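Local coordinates for uncharacterized protein (Bacteroides uniformis, PDB 4IYK) that is of unknown function but is a putative carbohydrate-binding protein, built from a transthyretin-like N-terminal domain and an E-set-like C-terminal domain, at residues 107-112 and 125-130; 118-123 and 181-186; 138-143 and 161-166; 155-160 and 189-194; 196-201 and 220-225. All coordinates share one frame; numbering follows the deposited sequence. Where two conformers were deposited one is given.

Contact 1. Residues 107-112 and 125-130; sequences IRVKSP and FSLEAG
The guanidinium of Arg108 and the carboxylate of Glu128 are turned 55° apart, and their salt bridge, Arg108 NH1 to Glu128 OE2 at 3.2 Å, uses the anti lone pair of OE2 and leaves the guanidinium plane by 29°. Water 1 sits in that plane at the edge, accepting from NH1 and donating to Gly130 O. NE of Arg108 has a salt bridge of its own to Asp23. An alanine in place of Arg108 would probably leave Asp23 and Glu128 OE2 without their positive mate. The two strands form an antiparallel beta hairpin of the E-set-like domain, with backbone bonds both ways in the Arg108–Glu128 and Lys110–Ser126 pairs; Lys110 N to Ser126 O measures 2.7 Å. The Lys110 chain is folded about its CB-CG and CG-CD bonds, and water 2 bridges its NZ to Glu128 OE1. On the other face Leu127 CD2 touches Ile107 CG2 at 3.7 Å and Val109 CG2 at 3.9 Å, while Val109 CG1 reaches Phe125 CB at 3.8 Å.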
# COMPACT_ATOMS: atom_id res chain seq x y z
N ILE A 107 -3.33 -5.34 -7.72
CA ILE A 107 -4.54 -4.57 -7.97
C ILE A 107 -4.23 -3.07 -8.03
O ILE A 107 -3.47 -2.57 -7.19
CB ILE A 107 -5.59 -4.86 -6.83
CG1 ILE A 107 -6.07 -6.34 -6.86
CG2 ILE A 107 -6.79 -3.87 -6.87
CD1 ILE A 107 -6.93 -6.74 -5.71
N ARG A 108 -4.90 -2.36 -8.96
CA ARG A 108 -4.86 -0.89 -9.04
C ARG A 108 -6.22 -0.37 -8.60
O ARG A 108 -7.23 -0.84 -9.11
CB ARG A 108 -4.55 -0.43 -10.47
CG ARG A 108 -3.14 -0.70 -10.94
CD ARG A 108 -2.91 -0.23 -12.38
NE ARG A 108 -1.55 -0.60 -12.78
CZ ARG A 108 -1.22 -1.66 -13.51
NH1 ARG A 108 -2.16 -2.41 -14.07
NH2 ARG A 108 0.06 -1.93 -13.74
N VAL A 109 -6.28 0.60 -7.66
CA VAL A 109 -7.57 1.19 -7.28
C VAL A 109 -7.83 2.33 -8.26
O VAL A 109 -7.00 3.23 -8.38
CB VAL A 109 -7.66 1.64 -5.82
CG1 VAL A 109 -9.03 2.23 -5.53
CG2 VAL A 109 -7.38 0.48 -4.87
N LYS A 110 -8.96 2.28 -8.96
CA LYS A 110 -9.28 3.29 -9.97
C LYS A 110 -10.39 4.24 -9.54
O LYS A 110 -11.35 3.83 -8.88
CB LYS A 110 -9.65 2.65 -11.31
CG LYS A 110 -8.60 1.67 -11.87
CD LYS A 110 -7.19 2.27 -12.05
CE LYS A 110 -7.02 3.19 -13.24
NZ LYS A 110 -5.65 3.74 -13.32
N SER A 111 -10.26 5.51 -9.99
CA SER A 111 -11.18 6.61 -9.72
C SER A 111 -11.57 6.65 -8.21
O SER A 111 -12.76 6.69 -7.91
CB SER A 111 -12.42 6.48 -10.61
OG SER A 111 -12.03 6.51 -11.97
N PRO A 112 -10.61 6.55 -7.25
CA PRO A 112 -11.02 6.55 -5.84
C PRO A 112 -11.60 7.90 -5.43
O PRO A 112 -11.09 8.96 -5.83
CB PRO A 112 -9.71 6.24 -5.11
CG PRO A 112 -8.66 6.78 -5.98
CD PRO A 112 -9.14 6.49 -7.36
N PHE A 125 -15.19 3.51 -5.86
CA PHE A 125 -14.00 3.15 -6.62
C PHE A 125 -14.24 1.94 -7.52
O PHE A 125 -15.23 1.22 -7.38
CB PHE A 125 -12.80 2.84 -5.66
CG PHE A 125 -13.04 1.73 -4.65
CD1 PHE A 125 -13.73 1.97 -3.47
CD2 PHE A 125 -12.59 0.44 -4.90
CE1 PHE A 125 -13.97 0.94 -2.55
CE2 PHE A 125 -12.81 -0.59 -3.97
CZ PHE A 125 -13.48 -0.33 -2.80
N SER A 126 -13.30 1.74 -8.43
CA SER A 126 -13.20 0.61 -9.34
C SER A 126 -11.86 -0.05 -9.10
O SER A 126 -10.98 0.54 -8.47
CB SER A 126 -13.34 1.08 -10.79
OG SER A 126 -14.71 1.26 -11.11
N LEU A 127 -11.68 -1.25 -9.65
CA LEU A 127 -10.45 -2.01 -9.51
C LEU A 127 -10.00 -2.56 -10.84
O LEU A 127 -10.82 -2.89 -11.70
CB LEU A 127 -10.59 -3.17 -8.50
CG LEU A 127 -11.00 -2.81 -7.06
CD1 LEU A 127 -11.28 -4.05 -6.26
CD2 LEU A 127 -9.94 -1.99 -6.37
N GLU A 128 -8.69 -2.68 -10.98
CA GLU A 128 -8.04 -3.20 -12.16
C GLU A 128 -7.02 -4.24 -11.71
O GLU A 128 -6.27 -4.00 -10.78
CB GLU A 128 -7.42 -2.03 -12.91
CG GLU A 128 -6.73 -2.33 -14.21
CD GLU A 128 -6.12 -1.06 -14.77
OE1 GLU A 128 -6.86 -0.07 -14.96
OE2 GLU A 128 -4.88 -1.03 -14.95
N ALA A 129 -7.03 -5.41 -12.34
CA ALA A 129 -6.08 -6.47 -12.00
C ALA A 129 -4.72 -6.19 -12.67
O ALA A 129 -4.70 -5.77 -13.84
CB ALA A 129 -6.62 -7.82 -12.45
N GLY A 130 -3.63 -6.44 -11.93
CA GLY A 130 -2.25 -6.31 -12.42
C GLY A 130 -1.96 -7.31 -13.52
O GLY A 130 -1.27 -6.99 -14.49
O HOH W 1 -1.09 -4.41 -15.64
O HOH W 2 -4.79 2.03 -15.53

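Contact 2. Residues 118-123 and 181-186; sequences GNVITA and SIDLGQ
Leu184 packs against Asn119 and Ile121 where strand 120-123 meets strand 181-183, an antiparallel pair at 176° in the three-stranded sheet of the E-set-like domain. The tight side is apolar. Leu184 CG lies anti to its own carbonyl carbon (chi1 -64°), and the branch beyond it brings CD2 to 3.7 Å from Ile121 CG1, the two side chains crossing obliquely. Leu184 N also donates to Asn119 O at 2.8 Å, carrying the pairing one residue past the strand. An alanine in place of Leu184 would probably open a gap beside Ile121 CG1 and CD1. Ile182 lies on this same face, where Leu141 and Phe199 of the facing sheet pack on it, and its backbone exchanges two bonds with Ile121.

The opposite face, with Val120, Thr122, Ser181 and Asp183, is partly exposed and looser. Val120 CG1 rests 3.4 Å from Ile182 O, but the hydroxyls Thr122 OG1 and Ser181 OG stand 3.7 Å apart, and water 3 joins them. At the strand end, Asp183 OD1 accepts from Gln186 N, three residues on, in an Asx motif, the donor coming from above the carboxylate plane at 3.0 Å.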
# COMPACT_ATOMS: atom_id res chain seq x y z
N GLY A 118 -23.40 14.23 5.19
CA GLY A 118 -24.19 14.19 6.40
C GLY A 118 -23.25 13.68 7.47
O GLY A 118 -22.16 14.24 7.65
N ASN A 119 -23.61 12.53 8.06
CA ASN A 119 -22.87 11.85 9.11
C ASN A 119 -22.30 10.49 8.63
O ASN A 119 -22.12 9.57 9.43
CB ASN A 119 -23.80 11.66 10.31
CG ASN A 119 -23.12 11.88 11.63
OD1 ASN A 119 -22.24 12.74 11.74
ND2 ASN A 119 -23.54 11.13 12.66
N VAL A 120 -22.05 10.37 7.33
CA VAL A 120 -21.53 9.11 6.78
C VAL A 120 -20.34 9.40 5.89
O VAL A 120 -20.39 10.33 5.08
CB VAL A 120 -22.62 8.29 6.01
CG1 VAL A 120 -22.03 7.01 5.42
CG2 VAL A 120 -23.82 7.96 6.89
N ILE A 121 -19.28 8.60 6.02
CA ILE A 121 -18.11 8.61 5.16
C ILE A 121 -18.37 7.54 4.11
O ILE A 121 -18.61 6.40 4.48
CB ILE A 121 -16.77 8.39 5.93
CG1 ILE A 121 -16.62 9.36 7.14
CG2 ILE A 121 -15.57 8.46 4.97
CD1 ILE A 121 -16.48 10.84 6.82
N THR A 122 -18.38 7.91 2.81
CA THR A 122 -18.61 6.96 1.71
C THR A 122 -17.41 6.93 0.76
O THR A 122 -16.95 7.98 0.31
CB THR A 122 -19.92 7.28 0.95
OG1 THR A 122 -21.00 7.07 1.84
CG2 THR A 122 -20.14 6.38 -0.26
N ALA A 123 -16.96 5.71 0.41
CA ALA A 123 -15.88 5.47 -0.54
C ALA A 123 -16.45 4.81 -1.79
O ALA A 123 -17.29 3.92 -1.67
CB ALA A 123 -14.80 4.59 0.08
N SER A 181 -18.74 2.15 3.37
CA SER A 181 -19.31 3.19 4.23
C SER A 181 -18.88 3.08 5.67
O SER A 181 -18.77 1.96 6.20
CB SER A 181 -20.84 3.08 4.22
OG SER A 181 -21.41 3.63 3.05
N ILE A 182 -18.78 4.25 6.34
CA ILE A 182 -18.57 4.38 7.77
C ILE A 182 -19.65 5.35 8.30
O ILE A 182 -19.71 6.49 7.84
CB ILE A 182 -17.15 4.80 8.21
CG1 ILE A 182 -16.06 3.81 7.68
CG2 ILE A 182 -17.07 4.90 9.76
CD1 ILE A 182 -14.68 4.45 7.53
N ASP A 183 -20.49 4.88 9.23
CA ASP A 183 -21.50 5.73 9.87
C ASP A 183 -20.80 6.41 11.03
O ASP A 183 -20.32 5.72 11.93
CB ASP A 183 -22.73 4.90 10.32
CG ASP A 183 -23.86 5.73 10.92
OD1 ASP A 183 -23.63 6.42 11.94
OD2 ASP A 183 -24.97 5.65 10.41
N LEU A 184 -20.74 7.74 11.03
CA LEU A 184 -20.03 8.48 12.07
C LEU A 184 -20.69 8.39 13.43
O LEU A 184 -19.97 8.35 14.43
CB LEU A 184 -19.81 9.93 11.66
CG LEU A 184 -18.90 10.09 10.43
CD1 LEU A 184 -18.79 11.57 10.00
CD2 LEU A 184 -17.52 9.44 10.69
N GLY A 185 -22.03 8.35 13.47
CA GLY A 185 -22.80 8.26 14.71
C GLY A 185 -22.58 6.95 15.44
O GLY A 185 -22.59 6.92 16.68
N GLN A 186 -22.39 5.87 14.67
CA GLN A 186 -22.15 4.51 15.16
C GLN A 186 -20.68 4.30 15.55
O GLN A 186 -20.36 3.28 16.15
CB GLN A 186 -22.57 3.50 14.07
CG GLN A 186 -24.11 3.35 13.96
CD GLN A 186 -24.74 2.84 15.22
OE1 GLN A 186 -25.38 3.59 16.00
NE2 GLN A 186 -24.50 1.57 15.52
O HOH W 3 -23.05 5.30 1.82

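Contact 3. Residues 138-143 and 161-166; sequences EIQLFA and TDKQVF. With EDO (1,2-ethanediol), chain F.
Lys163 stretches across Gln140 toward Glu138 on one face of an antiparallel strand pair, 138-143 with 163-166, whose short axes run at 171° in a sheet of the E-set-like domain. CG of Lys163 is anti to the backbone N and the chain stays extended to NZ. Its CD meets Gln140 OE1 at 3.5 Å, and CE lies at the same distance from Glu138 OE1. The charged ends do not touch: NZ and OE1 of Glu138 are 4.0 Å apart, and water 4 links NZ to Glu138 OE2 instead. Glu138 and Val165 lie side by side, pointing the same way, with CG of the glutamate against CG2 of the valine.

On the other face Ile139 places CG1 between the backbone N and the carbonyl carbon (chi1 57°), where it meets Gln164 CB and, at the edge of the Phe166 ring, CE1 at 3.9 Å. Phe125 and Leu127 of the facing sheet also pack on Ile139.

Asp162 ends the pairing with its backbone O, which accepts from Leu141 N. The Asp162 carboxylate and the Gln140 amide, whose planes are 77° apart, are too distant to bond directly; water 5 fills in, accepting from Gln140 NE2 at 3.0 Å and donating to Leu141 O and to Asp162 OD2 at 2.6 Å.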
# COMPACT_ATOMS: atom_id res chain seq x y z
N GLU A 138 -10.51 -9.21 -0.54
CA GLU A 138 -11.10 -8.23 0.37
C GLU A 138 -11.05 -6.79 -0.14
O GLU A 138 -10.12 -6.42 -0.86
CB GLU A 138 -10.38 -8.25 1.74
CG GLU A 138 -10.46 -9.54 2.55
CD GLU A 138 -9.66 -9.56 3.84
OE1 GLU A 138 -9.38 -8.47 4.39
OE2 GLU A 138 -9.31 -10.67 4.31
N ILE A 139 -12.00 -5.96 0.34
CA ILE A 139 -12.02 -4.50 0.13
C ILE A 139 -12.31 -3.86 1.50
O ILE A 139 -13.08 -4.42 2.31
CB ILE A 139 -12.93 -3.94 -1.01
CG1 ILE A 139 -14.41 -4.36 -0.83
CG2 ILE A 139 -12.37 -4.32 -2.40
CD1 ILE A 139 -15.45 -3.51 -1.62
N GLN A 140 -11.65 -2.74 1.79
CA GLN A 140 -11.81 -2.09 3.07
C GLN A 140 -11.48 -0.62 3.00
O GLN A 140 -10.55 -0.20 2.29
CB GLN A 140 -10.92 -2.77 4.13
CG GLN A 140 -11.18 -2.27 5.56
CD GLN A 140 -10.72 -3.25 6.60
OE1 GLN A 140 -10.15 -4.29 6.31
NE2 GLN A 140 -10.88 -2.91 7.84
N LEU A 141 -12.27 0.17 3.76
CA LEU A 141 -12.06 1.59 3.96
C LEU A 141 -11.40 1.74 5.32
O LEU A 141 -12.07 1.67 6.35
CB LEU A 141 -13.37 2.41 3.82
CG LEU A 141 -13.25 3.94 4.00
CD1 LEU A 141 -12.25 4.55 2.98
CD2 LEU A 141 -14.63 4.62 3.87
N PHE A 142 -10.06 1.88 5.32
CA PHE A 142 -9.32 2.04 6.58
C PHE A 142 -9.43 3.45 7.08
O PHE A 142 -9.44 4.39 6.28
CB PHE A 142 -7.85 1.62 6.43
CG PHE A 142 -7.69 0.17 6.03
CD1 PHE A 142 -7.81 -0.85 6.99
CD2 PHE A 142 -7.49 -0.19 4.70
CE1 PHE A 142 -7.64 -2.19 6.62
CE2 PHE A 142 -7.33 -1.54 4.33
CZ PHE A 142 -7.43 -2.53 5.29
N ALA A 143 -9.47 3.61 8.40
CA ALA A 143 -9.50 4.92 9.05
C ALA A 143 -8.49 5.02 10.20
O ALA A 143 -8.33 4.07 10.98
CB ALA A 143 -10.91 5.21 9.57
N THR A 161 -20.00 -2.23 7.21
CA THR A 161 -20.07 -1.67 5.84
C THR A 161 -18.70 -1.08 5.36
O THR A 161 -18.58 -0.69 4.19
CB THR A 161 -21.16 -0.58 5.78
OG1 THR A 161 -20.95 0.31 6.86
CG2 THR A 161 -22.56 -1.15 5.90
N ASP A 162 -17.70 -0.99 6.26
CA ASP A 162 -16.37 -0.46 5.96
C ASP A 162 -15.46 -1.52 5.33
O ASP A 162 -14.35 -1.21 4.92
CB ASP A 162 -15.71 0.08 7.25
CG ASP A 162 -15.62 -0.97 8.34
OD1 ASP A 162 -16.68 -1.54 8.72
OD2 ASP A 162 -14.47 -1.24 8.82
N LYS A 163 -15.93 -2.79 5.31
CA LYS A 163 -15.16 -3.92 4.84
C LYS A 163 -16.06 -5.00 4.21
O LYS A 163 -17.13 -5.29 4.73
CB LYS A 163 -14.38 -4.51 6.04
CG LYS A 163 -13.50 -5.73 5.72
CD LYS A 163 -12.88 -6.31 7.00
CE LYS A 163 -11.87 -7.38 6.66
NZ LYS A 163 -11.35 -8.06 7.87
N GLN A 164 -15.58 -5.61 3.10
CA GLN A 164 -16.28 -6.72 2.46
C GLN A 164 -15.28 -7.82 2.11
O GLN A 164 -14.17 -7.53 1.62
CB GLN A 164 -17.10 -6.30 1.23
CG GLN A 164 -18.14 -7.37 0.86
CD GLN A 164 -18.90 -7.11 -0.41
OE1 GLN A 164 -18.64 -6.14 -1.14
NE2 GLN A 164 -19.85 -7.99 -0.73
N VAL A 165 -15.65 -9.07 2.43
CA VAL A 165 -14.82 -10.25 2.20
C VAL A 165 -15.51 -11.10 1.15
O VAL A 165 -16.74 -11.30 1.20
CB VAL A 165 -14.49 -11.05 3.50
CG1 VAL A 165 -13.66 -12.31 3.20
CG2 VAL A 165 -13.78 -10.17 4.52
N PHE A 166 -14.73 -11.54 0.16
CA PHE A 166 -15.22 -12.39 -0.92
C PHE A 166 -14.67 -13.80 -0.69
O PHE A 166 -13.45 -13.99 -0.66
CB PHE A 166 -14.86 -11.82 -2.31
CG PHE A 166 -15.27 -10.37 -2.46
CD1 PHE A 166 -14.41 -9.34 -2.10
CD2 PHE A 166 -16.53 -10.04 -2.95
CE1 PHE A 166 -14.81 -8.01 -2.18
CE2 PHE A 166 -16.93 -8.70 -3.05
CZ PHE A 166 -16.06 -7.69 -2.67
C1 EDO F . -16.71 -14.26 4.52
O1 EDO F . -15.52 -15.03 4.62
C2 EDO F . -17.02 -13.99 3.03
O2 EDO F . -18.22 -13.26 2.89
O HOH W 4 -10.09 -10.70 7.15
O HOH W 5 -12.08 -0.26 8.33

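Contact 4. Residues 155-160 and 189-194; sequences LTLNGG and DVLKYS
Leu155 and Val190 slide past each other in opposite directions, Leu155 CD2 coming to 4.1 Å from Val190 CB. The other branch of the leucine, CD1, lies 3.6 Å from Val190 O and 3.8 Å from Leu191 CD2, and the two leucines are angled across each other rather than aligned. Leu157 meets both partners through a single methyl: CD2 is 3.9 Å from Val190 CG2 and 4.0 Å from Leu191 CD1. Toward Leu191 it is set at about a right angle, toward Val190 more obliquely. Val190 holds CG2 between its backbone N and carbonyl carbon, with CG1 anti to the carbonyl carbon (chi1 -62°), and CG2 also approaches Thr156 O.

Neither segment forms a regular strand. They are loops of the E-set-like domain, one between strands 135-144 and 163-166, the other between strands 178-183 and 196-206, and the apolar cluster joins them at the surface. Inward, Ile182 of strand 178-183 packs on both Leu157 and Leu191, and the C-terminal Leu225 packs on Leu191.

Solvent bridges the polar groups beside the cluster. Water 7 accepts from Asn158 ND2 at 3.0 Å and donates to Asp189 OD2 at 2.8 Å, and Asn158 ND2 also bonds Gln186 O.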
# COMPACT_ATOMS: atom_id res chain seq x y z
N LEU A 155 -8.33 1.85 12.98
CA LEU A 155 -9.30 1.87 14.06
C LEU A 155 -10.26 0.71 13.86
O LEU A 155 -10.47 0.26 12.75
CB LEU A 155 -10.05 3.22 14.06
CG LEU A 155 -9.20 4.45 14.34
CD1 LEU A 155 -9.95 5.73 13.94
CD2 LEU A 155 -8.74 4.49 15.82
N THR A 156 -10.81 0.20 14.96
CA THR A 156 -11.79 -0.89 14.96
C THR A 156 -13.15 -0.19 14.88
O THR A 156 -13.46 0.64 15.75
CB THR A 156 -11.61 -1.71 16.24
OG1 THR A 156 -10.26 -2.16 16.26
CG2 THR A 156 -12.59 -2.88 16.33
N LEU A 157 -13.93 -0.52 13.85
CA LEU A 157 -15.21 0.15 13.59
C LEU A 157 -16.43 -0.75 13.71
O LEU A 157 -16.34 -1.95 13.46
CB LEU A 157 -15.17 0.77 12.17
CG LEU A 157 -14.03 1.78 11.86
CD1 LEU A 157 -14.03 2.16 10.39
CD2 LEU A 157 -14.13 3.05 12.76
N ASN A 158 -17.59 -0.13 13.99
CA ASN A 158 -18.88 -0.81 14.08
C ASN A 158 -19.68 -0.67 12.80
O ASN A 158 -19.60 0.36 12.14
CB ASN A 158 -19.70 -0.23 15.21
CG ASN A 158 -19.04 -0.18 16.55
OD1 ASN A 158 -18.51 -1.18 17.04
ND2 ASN A 158 -19.17 0.95 17.23
N GLY A 159 -20.51 -1.69 12.49
CA GLY A 159 -21.41 -1.63 11.34
C GLY A 159 -21.18 -2.59 10.20
O GLY A 159 -22.13 -2.92 9.50
N GLY A 160 -19.93 -2.97 9.98
CA GLY A 160 -19.52 -3.92 8.94
C GLY A 160 -19.47 -3.44 7.50
O GLY A 160 -18.98 -4.17 6.63
N ASP A 189 -16.99 7.08 19.13
CA ASP A 189 -16.00 6.76 20.16
C ASP A 189 -14.55 6.88 19.61
O ASP A 189 -13.66 7.34 20.34
CB ASP A 189 -16.26 5.34 20.75
CG ASP A 189 -16.15 4.17 19.79
OD1 ASP A 189 -16.42 4.35 18.57
OD2 ASP A 189 -15.81 3.05 20.25
N VAL A 190 -14.32 6.50 18.35
CA VAL A 190 -12.98 6.53 17.75
C VAL A 190 -12.87 7.54 16.58
O VAL A 190 -11.76 7.84 16.17
CB VAL A 190 -12.48 5.12 17.34
CG1 VAL A 190 -12.37 4.22 18.57
CG2 VAL A 190 -13.35 4.48 16.25
N LEU A 191 -14.00 8.04 16.05
CA LEU A 191 -14.00 9.06 14.98
C LEU A 191 -14.67 10.27 15.59
O LEU A 191 -15.88 10.42 15.52
CB LEU A 191 -14.71 8.55 13.70
CG LEU A 191 -14.00 7.41 12.95
CD1 LEU A 191 -14.89 6.84 11.87
CD2 LEU A 191 -12.69 7.86 12.36
N LYS A 192 -13.88 11.08 16.29
CA LYS A 192 -14.39 12.15 17.12
C LYS A 192 -14.75 13.40 16.36
O LYS A 192 -14.00 13.88 15.52
CB LYS A 192 -13.41 12.48 18.26
CG LYS A 192 -13.03 11.25 19.10
CD LYS A 192 -12.23 11.67 20.33
CE LYS A 192 -11.06 10.75 20.60
NZ LYS A 192 -10.10 11.37 21.55
N TYR A 193 -15.90 13.95 16.69
CA TYR A 193 -16.40 15.18 16.11
C TYR A 193 -15.33 16.31 16.21
O TYR A 193 -14.69 16.45 17.25
CB TYR A 193 -17.69 15.61 16.85
CG TYR A 193 -18.18 16.96 16.39
CD1 TYR A 193 -18.83 17.10 15.16
CD2 TYR A 193 -17.93 18.11 17.13
CE1 TYR A 193 -19.20 18.35 14.68
CE2 TYR A 193 -18.29 19.36 16.65
CZ TYR A 193 -18.94 19.48 15.44
OH TYR A 193 -19.32 20.70 14.97
N SER A 194 -15.17 17.11 15.13
CA SER A 194 -14.27 18.27 14.99
C SER A 194 -12.80 17.87 14.77
O SER A 194 -11.99 18.78 14.61
CB SER A 194 -14.37 19.24 16.18
OG SER A 194 -13.70 18.83 17.37
O HOH W 6 -14.29 1.12 18.82
O HOH W 7 -17.66 1.02 19.80

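Contact 5. Residues 196-201 and 220-225; sequences NYYFRI and VVVIKL
Tyr197 O accepts from Ile223 N at 2.8 Å, and Val222 CA adds a CA-H...O contact to the same oxygen at 3.3 Å. This belongs to an antiparallel beta hairpin, strands 196-206 and 216-224, in which Tyr197–Ile223 and Phe199–Val221 are the hydrogen-bonded pairs. On one face Tyr198 lies beside Val222, both pointing the same way: CG2 of the valine makes a CH-pi contact 3.7 Å from the ring centroid, 16° off the normal. Val220 CG1 meets the same ring at its edge, in plane, 3.4 Å from CD2. The other face carries Tyr197, Phe199 and Ile223, with Phe199 and Ile223 at about a right angle and Phe199 CE2 4.0 Å from Ile223 CB. That face is turned to the domain core, where Ile121 packs on Phe199. At the chain end Leu225, also at about a right angle to Tyr197, sets its CD1 3.5 Å from Tyr197 CD2.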
# COMPACT_ATOMS: atom_id res chain seq x y z
N ASN A 196 -9.53 15.78 12.68
CA ASN A 196 -9.10 15.31 11.35
C ASN A 196 -8.80 13.82 11.37
O ASN A 196 -8.09 13.34 12.27
CB ASN A 196 -7.84 16.06 10.87
CG ASN A 196 -8.07 17.45 10.38
OD1 ASN A 196 -8.82 17.69 9.44
ND2 ASN A 196 -7.34 18.39 10.94
N TYR A 197 -9.32 13.09 10.38
CA TYR A 197 -9.08 11.67 10.18
C TYR A 197 -8.69 11.40 8.73
O TYR A 197 -9.08 12.14 7.80
CB TYR A 197 -10.30 10.81 10.59
CG TYR A 197 -10.49 10.85 12.09
CD1 TYR A 197 -9.76 9.99 12.93
CD2 TYR A 197 -11.28 11.82 12.68
CE1 TYR A 197 -9.87 10.08 14.32
CE2 TYR A 197 -11.44 11.88 14.07
CZ TYR A 197 -10.72 11.02 14.88
OH TYR A 197 -10.85 11.13 16.24
N TYR A 198 -7.87 10.36 8.56
CA TYR A 198 -7.33 9.92 7.29
C TYR A 198 -7.98 8.59 6.92
O TYR A 198 -8.07 7.67 7.75
CB TYR A 198 -5.81 9.82 7.40
CG TYR A 198 -5.14 11.17 7.65
CD1 TYR A 198 -5.22 11.79 8.90
CD2 TYR A 198 -4.47 11.84 6.63
CE1 TYR A 198 -4.59 13.01 9.14
CE2 TYR A 198 -3.81 13.06 6.87
CZ TYR A 198 -3.89 13.64 8.13
OH TYR A 198 -3.30 14.86 8.36
N PHE A 199 -8.55 8.55 5.70
CA PHE A 199 -9.28 7.40 5.17
C PHE A 199 -8.52 6.86 3.97
O PHE A 199 -7.95 7.64 3.20
CB PHE A 199 -10.73 7.79 4.80
CG PHE A 199 -11.52 8.29 5.99
CD1 PHE A 199 -12.24 7.40 6.79
CD2 PHE A 199 -11.48 9.63 6.36
CE1 PHE A 199 -12.92 7.85 7.93
CE2 PHE A 199 -12.17 10.08 7.49
CZ PHE A 199 -12.87 9.19 8.28
N ARG A 200 -8.46 5.55 3.87
CA ARG A 200 -7.71 4.92 2.78
C ARG A 200 -8.39 3.66 2.28
O ARG A 200 -8.61 2.71 3.03
CB ARG A 200 -6.28 4.60 3.27
CG ARG A 200 -5.25 4.37 2.15
CD ARG A 200 -3.95 3.90 2.79
NE ARG A 200 -2.80 3.96 1.87
CZ ARG A 200 -1.61 3.42 2.13
NH1 ARG A 200 -1.39 2.80 3.27
NH2 ARG A 200 -0.63 3.52 1.25
N ILE A 201 -8.74 3.67 1.00
CA ILE A 201 -9.32 2.49 0.35
C ILE A 201 -8.20 1.47 0.16
O ILE A 201 -7.17 1.83 -0.39
CB ILE A 201 -9.94 2.85 -1.04
CG1 ILE A 201 -11.11 3.83 -0.91
CG2 ILE A 201 -10.36 1.55 -1.83
CD1 ILE A 201 -11.37 4.67 -2.19
N VAL A 220 -4.32 8.32 0.44
CA VAL A 220 -5.01 8.74 1.68
C VAL A 220 -5.84 10.03 1.43
O VAL A 220 -5.40 10.93 0.71
CB VAL A 220 -3.98 8.96 2.82
CG1 VAL A 220 -4.60 9.66 4.01
CG2 VAL A 220 -3.36 7.64 3.24
N VAL A 221 -7.07 10.09 2.00
CA VAL A 221 -7.98 11.24 1.93
C VAL A 221 -8.21 11.74 3.38
O VAL A 221 -8.71 10.98 4.20
CB VAL A 221 -9.31 10.92 1.21
CG1 VAL A 221 -10.25 12.13 1.17
CG2 VAL A 221 -9.05 10.38 -0.20
N VAL A 222 -7.80 12.97 3.69
CA VAL A 222 -7.99 13.58 5.02
C VAL A 222 -9.36 14.25 5.02
O VAL A 222 -9.72 14.90 4.04
CB VAL A 222 -6.84 14.56 5.46
CG1 VAL A 222 -6.69 15.77 4.52
CG2 VAL A 222 -7.01 15.01 6.92
N ILE A 223 -10.14 14.06 6.10
CA ILE A 223 -11.47 14.67 6.26
C ILE A 223 -11.59 15.20 7.68
O ILE A 223 -11.27 14.49 8.64
CB ILE A 223 -12.64 13.68 5.92
CG1 ILE A 223 -12.53 13.14 4.45
CG2 ILE A 223 -14.00 14.36 6.16
CD1 ILE A 223 -13.54 12.10 4.00
N LYS A 224 -12.03 16.46 7.82
CA LYS A 224 -12.27 17.04 9.14
C LYS A 224 -13.70 16.71 9.51
O LYS A 224 -14.61 17.04 8.75
CB LYS A 224 -12.01 18.55 9.17
CG LYS A 224 -12.28 19.14 10.55
CD LYS A 224 -11.75 20.54 10.63
CE LYS A 224 -10.78 20.69 11.76
NZ LYS A 224 -11.47 20.93 13.05
N LEU A 225 -13.89 16.04 10.65
CA LEU A 225 -15.24 15.65 11.08
C LEU A 225 -15.91 16.75 11.94
O LEU A 225 -15.35 17.85 12.07
CB LEU A 225 -15.19 14.30 11.85
CG LEU A 225 -14.54 13.09 11.16
CD1 LEU A 225 -14.72 11.86 12.01
CD2 LEU A 225 -15.13 12.84 9.78
OXT LEU A 225 -17.02 16.52 12.45

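How the contacts relate
All five contacts lie in the C-terminal, E-set-like domain, whose two antiparallel sheets pack face to face. Contacts 1 and 2 share strand 120-129 in the three-stranded sheet, their centres 22 Å apart; contacts 3 and 5 belong to the facing sheet, joined where Phe142 N bonds Arg200 O. Across the interface Phe125 CZ of contact 1 meets Ile139 CD1 of contact 3 at 3.9 Å. Together the two sheets enclose the domain's apolar core. Along the chain, contact 3 is nested within the loop closed by contact 2, contact 4 crosses both, and contact 5 follows all four. Contact 4, 9 Å from contact 2 between centres, joins connecting loops at one end of the sandwich.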